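Local coordinates for dihydrodipicolinate synthase (Rhodopseudomonas palustris, PDB 3DZ1), which probably acts as a 4-hydroxy-tetrahydrodipicolinate synthase, a pyruvate-using lyase of the DapA family linked to lysine biosynthesis, at residues K169-R183 with F204-M217. Numbering follows the deposited sequence.
Sequences KHEDWPGLEKITTLR and FLDFEMERGADGAM
K169 runs its extended chain across selenomethionine M217 at about a right angle, with CD 3.7 Å from SE. M217 is predicted to bind pyruvate, so this end of the contact probably borders the active site. The ring edge of H170 faces the carboxylate of E208, and a water links H170 NE2 to E208 OE1. W173 meets F204 obliquely, CD1 to CE1 at 3.7 Å. The fold is a TIM barrel: strands 165-170 and 215-218 belong to its parallel sheet, and helix segments 176-183 and 205-211 pack nearly parallel outside it, crossing at -15°. L176 fills the gap between these helices, CD2 against E208 CG at 3.6 Å and CD1 against F207 CB. Its CB lies over one face of the R211 guanidinium. E177 takes NH1 and NH2 of R211 end-on, from above its carboxylate plane; R211 NH2 to E177 OE2 is 3.0 Å. That OE2 also bonds T288 of the second subunit. I179 sets CG2 on R211 CB and CD1 on E208 CG. T180 OG1 accepts from R211 NH1 at 2.9 Å. With an alanine here instead of R211, E177 and E294 of the second subunit would probably lose their cationic mate. R183 bends at chi2 (-54°), which brings NE and NH2 side-on to G212 O, 3.0 and 2.9 Å away. Its NH1 bonds Q186. G212 ends its helix in a Schellman motif. NH2 of R183 also makes a salt bridge, with a weak hydrogen bond, to D214.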
loop_
_atom_site.group_PDB
_atom_site.type_symbol
_atom_site.label_atom_id
_atom_site.label_comp_id
_atom_site.label_asym_id
_atom_site.label_seq_id
_atom_site.Cartn_x
_atom_site.Cartn_y
_atom_site.Cartn_z
ATOM N N LYS A 169 22.449 -6.675 -1.650
ATOM C CA LYS A 169 22.234 -6.158 -2.991
ATOM C C LYS A 169 21.547 -4.848 -2.664
ATOM O O LYS A 169 20.357 -4.821 -2.341
ATOM C CB LYS A 169 21.290 -7.015 -3.830
ATOM C CG LYS A 169 21.166 -6.460 -5.247
ATOM C CD LYS A 169 19.995 -7.033 -6.023
ATOM C CE LYS A 169 19.929 -6.399 -7.406
ATOM N NZ LYS A 169 18.717 -6.796 -8.159
ATOM N N HIS A 170 22.321 -3.777 -2.719
ATOM C CA HIS A 170 21.860 -2.433 -2.397
ATOM C C HIS A 170 21.053 -1.760 -3.501
ATOM O O HIS A 170 21.597 -1.383 -4.542
ATOM C CB HIS A 170 23.078 -1.576 -2.036
ATOM C CG HIS A 170 22.757 -0.141 -1.758
ATOM N ND1 HIS A 170 22.271 0.295 -0.543
ATOM C CD2 HIS A 170 22.854 0.960 -2.539
ATOM C CE1 HIS A 170 22.081 1.602 -0.589
ATOM N NE2 HIS A 170 22.427 2.029 -1.789
ATOM N N GLU A 171 19.756 -1.596 -3.265
ATOM C CA GLU A 171 18.887 -0.961 -4.247
ATOM C C GLU A 171 18.013 0.139 -3.637
ATOM O O GLU A 171 17.051 0.595 -4.261
ATOM C CB GLU A 171 18.006 -2.022 -4.927
ATOM C CG GLU A 171 18.813 -3.118 -5.608
ATOM C CD GLU A 171 18.001 -3.907 -6.618
ATOM O OE1 GLU A 171 17.414 -4.948 -6.251
ATOM O OE2 GLU A 171 17.948 -3.466 -7.785
ATOM N N ASP A 172 18.342 0.567 -2.421
ATOM C CA ASP A 172 17.563 1.619 -1.775
ATOM C C ASP A 172 17.696 2.902 -2.591
ATOM O O ASP A 172 18.732 3.153 -3.219
ATOM C CB ASP A 172 18.035 1.862 -0.340
ATOM C CG ASP A 172 16.985 2.563 0.499
ATOM O OD1 ASP A 172 15.918 2.907 -0.056
ATOM O OD2 ASP A 172 17.217 2.771 1.708
ATOM N N TRP A 173 16.650 3.719 -2.564
ATOM C CA TRP A 173 16.616 4.950 -3.341
ATOM C C TRP A 173 15.727 5.975 -2.638
ATOM O O TRP A 173 14.501 5.840 -2.632
ATOM C CB TRP A 173 16.060 4.618 -4.734
ATOM C CG TRP A 173 15.801 5.788 -5.634
ATOM C CD1 TRP A 173 16.726 6.550 -6.283
ATOM C CD2 TRP A 173 14.519 6.311 -6.003
ATOM N NE1 TRP A 173 16.101 7.514 -7.038
ATOM C CE2 TRP A 173 14.745 7.390 -6.883
ATOM C CE3 TRP A 173 13.199 5.973 -5.673
ATOM C CZ2 TRP A 173 13.698 8.136 -7.440
ATOM C CZ3 TRP A 173 12.155 6.715 -6.226
ATOM C CH2 TRP A 173 12.414 7.783 -7.099
ATOM N N PRO A 174 16.331 7.015 -2.035
ATOM C CA PRO A 174 17.770 7.314 -1.953
ATOM C C PRO A 174 18.524 6.330 -1.060
ATOM O O PRO A 174 18.046 5.973 0.016
ATOM C CB PRO A 174 17.804 8.733 -1.368
ATOM C CG PRO A 174 16.435 9.289 -1.691
ATOM C CD PRO A 174 15.544 8.106 -1.440
ATOM N N GLY A 175 19.709 5.914 -1.491
ATOM C CA GLY A 175 20.473 4.972 -0.693
ATOM C C GLY A 175 21.954 5.264 -0.540
ATOM O O GLY A 175 22.686 4.448 0.014
ATOM N N LEU A 176 22.417 6.417 -1.012
ATOM C CA LEU A 176 23.839 6.716 -0.889
ATOM C C LEU A 176 24.307 6.760 0.568
ATOM O O LEU A 176 25.353 6.198 0.904
ATOM C CB LEU A 176 24.177 8.034 -1.595
ATOM C CG LEU A 176 24.036 8.013 -3.124
ATOM C CD1 LEU A 176 24.425 9.368 -3.701
ATOM C CD2 LEU A 176 24.924 6.911 -3.711
ATOM N N GLU A 177 23.534 7.408 1.440
ATOM C CA GLU A 177 23.927 7.502 2.843
ATOM C C GLU A 177 23.930 6.139 3.541
ATOM O O GLU A 177 24.695 5.918 4.475
ATOM C CB GLU A 177 23.010 8.467 3.600
ATOM C CG GLU A 177 23.035 9.914 3.099
ATOM C CD GLU A 177 24.430 10.533 3.060
ATOM O OE1 GLU A 177 25.302 10.135 3.864
ATOM O OE2 GLU A 177 24.652 11.440 2.227
ATOM N N LYS A 178 23.073 5.228 3.089
ATOM C CA LYS A 178 23.011 3.896 3.682
ATOM C C LYS A 178 24.347 3.175 3.505
ATOM O O LYS A 178 24.813 2.484 4.407
ATOM C CB LYS A 178 21.878 3.078 3.044
ATOM C CG LYS A 178 21.876 1.603 3.424
ATOM C CD LYS A 178 20.620 0.896 2.923
ATOM C CE LYS A 178 19.411 1.224 3.789
ATOM N NZ LYS A 178 18.158 0.604 3.270
ATOM N N ILE A 179 24.966 3.336 2.343
ATOM C CA ILE A 179 26.244 2.688 2.101
ATOM C C ILE A 179 27.264 3.235 3.089
ATOM O O ILE A 179 27.959 2.476 3.758
ATOM C CB ILE A 179 26.733 2.933 0.662
ATOM C CG1 ILE A 179 25.726 2.338 -0.327
ATOM C CG2 ILE A 179 28.113 2.302 0.463
ATOM C CD1 ILE A 179 26.104 2.536 -1.780
ATOM N N THR A 180 27.342 4.559 3.185
ATOM C CA THR A 180 28.273 5.203 4.102
ATOM C C THR A 180 28.059 4.728 5.537
ATOM O O THR A 180 29.022 4.415 6.239
ATOM C CB THR A 180 28.124 6.736 4.042
ATOM O OG1 THR A 180 28.485 7.189 2.729
ATOM C CG2 THR A 180 29.013 7.413 5.078
ATOM N N THR A 181 26.801 4.670 5.971
ATOM C CA THR A 181 26.477 4.237 7.330
ATOM C C THR A 181 26.937 2.799 7.585
ATOM O O THR A 181 27.555 2.510 8.617
ATOM C CB THR A 181 24.961 4.344 7.600
ATOM O OG1 THR A 181 24.560 5.714 7.505
ATOM C CG2 THR A 181 24.620 3.820 8.992
ATOM N N LEU A 182 26.640 1.903 6.648
ATOM C CA LEU A 182 27.048 0.505 6.776
ATOM C C LEU A 182 28.571 0.368 6.827
ATOM O O LEU A 182 29.106 -0.408 7.624
ATOM C CB LEU A 182 26.476 -0.334 5.623
ATOM C CG LEU A 182 24.953 -0.529 5.642
ATOM C CD1 LEU A 182 24.499 -1.215 4.375
ATOM C CD2 LEU A 182 24.548 -1.349 6.871
ATOM N N ARG A 183 29.281 1.114 5.985
ATOM C CA ARG A 183 30.738 1.037 6.007
ATOM C C ARG A 183 31.240 1.544 7.357
ATOM O O ARG A 183 32.268 1.084 7.868
ATOM C CB ARG A 183 31.341 1.863 4.868
ATOM C CG ARG A 183 31.112 1.257 3.483
ATOM C CD ARG A 183 31.592 -0.197 3.415
ATOM N NE ARG A 183 31.492 -0.754 2.066
ATOM C CZ ARG A 183 31.423 -2.055 1.792
ATOM N NH1 ARG A 183 31.442 -2.945 2.773
ATOM N NH2 ARG A 183 31.326 -2.468 0.534
ATOM N N PHE A 204 22.404 5.103 -9.717
ATOM C CA PHE A 204 23.372 5.848 -8.911
ATOM C C PHE A 204 24.733 5.166 -8.780
ATOM O O PHE A 204 25.501 5.470 -7.865
ATOM C CB PHE A 204 22.811 6.116 -7.509
ATOM C CG PHE A 204 21.821 7.241 -7.468
ATOM C CD1 PHE A 204 20.514 7.056 -7.910
ATOM C CD2 PHE A 204 22.216 8.507 -7.051
ATOM C CE1 PHE A 204 19.615 8.115 -7.943
ATOM C CE2 PHE A 204 21.326 9.575 -7.078
ATOM C CZ PHE A 204 20.020 9.377 -7.526
ATOM N N LEU A 205 25.048 4.263 -9.702
ATOM C CA LEU A 205 26.316 3.541 -9.636
ATOM C C LEU A 205 27.551 4.433 -9.532
ATOM O O LEU A 205 28.516 4.095 -8.834
ATOM C CB LEU A 205 26.466 2.616 -10.847
ATOM C CG LEU A 205 27.686 1.691 -10.770
ATOM C CD1 LEU A 205 27.598 0.822 -9.519
ATOM C CD2 LEU A 205 27.755 0.829 -12.021
ATOM N N ASP A 206 27.527 5.570 -10.220
ATOM C CA ASP A 206 28.670 6.467 -10.198
ATOM C C ASP A 206 29.039 6.894 -8.784
ATOM O O ASP A 206 30.204 6.807 -8.387
ATOM C CB ASP A 206 28.416 7.686 -11.103
ATOM C CG ASP A 206 27.181 8.482 -10.712
ATOM O OD1 ASP A 206 26.239 7.921 -10.116
ATOM O OD2 ASP A 206 27.144 9.689 -11.031
ATOM N N PHE A 207 28.052 7.326 -8.009
ATOM C CA PHE A 207 28.320 7.760 -6.646
ATOM C C PHE A 207 28.341 6.606 -5.651
ATOM O O PHE A 207 28.994 6.689 -4.616
ATOM C CB PHE A 207 27.302 8.826 -6.230
ATOM C CG PHE A 207 27.529 10.160 -6.891
ATOM C CD1 PHE A 207 28.684 10.894 -6.623
ATOM C CD2 PHE A 207 26.608 10.674 -7.799
ATOM C CE1 PHE A 207 28.919 12.115 -7.252
ATOM C CE2 PHE A 207 26.834 11.896 -8.433
ATOM C CZ PHE A 207 27.992 12.617 -8.158
ATOM N N GLU A 208 27.638 5.523 -5.965
ATOM C CA GLU A 208 27.624 4.376 -5.073
ATOM C C GLU A 208 29.033 3.807 -4.936
ATOM O O GLU A 208 29.429 3.366 -3.859
ATOM C CB GLU A 208 26.655 3.311 -5.592
ATOM C CG GLU A 208 25.199 3.652 -5.310
ATOM C CD GLU A 208 24.233 2.852 -6.151
ATOM O OE1 GLU A 208 23.040 2.792 -5.782
ATOM O OE2 GLU A 208 24.664 2.292 -7.182
HETATM N N MSE A 209 29.794 3.831 -6.024
HETATM C CA MSE A 209 31.161 3.331 -5.980
HETATM C C MSE A 209 31.992 4.247 -5.084
HETATM O O MSE A 209 32.824 3.776 -4.304
HETATM C CB MSE A 209 31.774 3.280 -7.383
HETATM C CG MSE A 209 31.172 2.219 -8.301
HETATM SE SE MSE A 209 31.061 0.432 -7.521
HETATM C CE MSE A 209 32.948 0.140 -7.154
ATOM N N GLU A 210 31.758 5.553 -5.184
ATOM C CA GLU A 210 32.496 6.511 -4.365
ATOM C C GLU A 210 32.186 6.328 -2.877
ATOM O O GLU A 210 33.058 6.518 -2.020
ATOM C CB GLU A 210 32.170 7.944 -4.803
ATOM C CG GLU A 210 32.511 8.222 -6.265
ATOM C CD GLU A 210 32.349 9.681 -6.655
ATOM O OE1 GLU A 210 31.878 10.480 -5.818
ATOM O OE2 GLU A 210 32.692 10.024 -7.807
ATOM N N ARG A 211 30.948 5.957 -2.567
ATOM C CA ARG A 211 30.551 5.749 -1.178
ATOM C C ARG A 211 31.202 4.513 -0.570
ATOM O O ARG A 211 31.277 4.382 0.653
ATOM C CB ARG A 211 29.034 5.614 -1.066
ATOM C CG ARG A 211 28.272 6.877 -1.418
ATOM C CD ARG A 211 28.685 8.029 -0.527
ATOM N NE ARG A 211 27.875 9.217 -0.783
ATOM C CZ ARG A 211 27.115 9.809 0.131
ATOM N NH1 ARG A 211 27.058 9.324 1.365
ATOM N NH2 ARG A 211 26.413 10.886 -0.190
ATOM N N GLY A 212 31.655 3.595 -1.416
ATOM C CA GLY A 212 32.296 2.404 -0.895
ATOM C C GLY A 212 31.703 1.073 -1.314
ATOM O O GLY A 212 32.059 0.036 -0.750
ATOM N N ALA A 213 30.796 1.084 -2.285
ATOM C CA ALA A 213 30.208 -0.170 -2.752
ATOM C C ALA A 213 31.334 -0.984 -3.383
ATOM O O ALA A 213 32.325 -0.419 -3.848
ATOM C CB ALA A 213 29.114 0.103 -3.779
ATOM N N ASP A 214 31.183 -2.306 -3.402
ATOM C CA ASP A 214 32.200 -3.186 -3.972
ATOM C C ASP A 214 32.028 -3.364 -5.468
ATOM O O ASP A 214 32.955 -3.777 -6.169
ATOM C CB ASP A 214 32.153 -4.560 -3.300
ATOM C CG ASP A 214 32.600 -4.511 -1.866
ATOM O OD1 ASP A 214 33.755 -4.100 -1.624
ATOM O OD2 ASP A 214 31.805 -4.876 -0.982
ATOM N N GLY A 215 30.836 -3.051 -5.957
ATOM C CA GLY A 215 30.577 -3.198 -7.370
ATOM C C GLY A 215 29.106 -3.097 -7.699
ATOM O O GLY A 215 28.321 -2.506 -6.947
ATOM N N ALA A 216 28.729 -3.693 -8.822
ATOM C CA ALA A 216 27.348 -3.643 -9.275
ATOM C C ALA A 216 26.752 -5.000 -9.622
ATOM O O ALA A 216 27.449 -5.902 -10.089
ATOM C CB ALA A 216 27.253 -2.736 -10.500
HETATM N N MSE A 217 25.457 -5.137 -9.363
HETATM C CA MSE A 217 24.719 -6.334 -9.738
HETATM C C MSE A 217 23.707 -5.666 -10.649
HETATM O O MSE A 217 22.702 -5.114 -10.190
HETATM C CB MSE A 217 24.021 -6.995 -8.554
HETATM C CG MSE A 217 23.419 -8.337 -8.955
HETATM SE SE MSE A 217 22.559 -9.294 -7.524
HETATM C CE MSE A 217 24.132 -9.788 -6.535
HETATM O O HOH W 1 22.368 4.317 -3.682
HETATM O O HOH W 2 20.514 1.696 -4.987
HETATM O O HOH W 3 30.931 6.374 2.381
#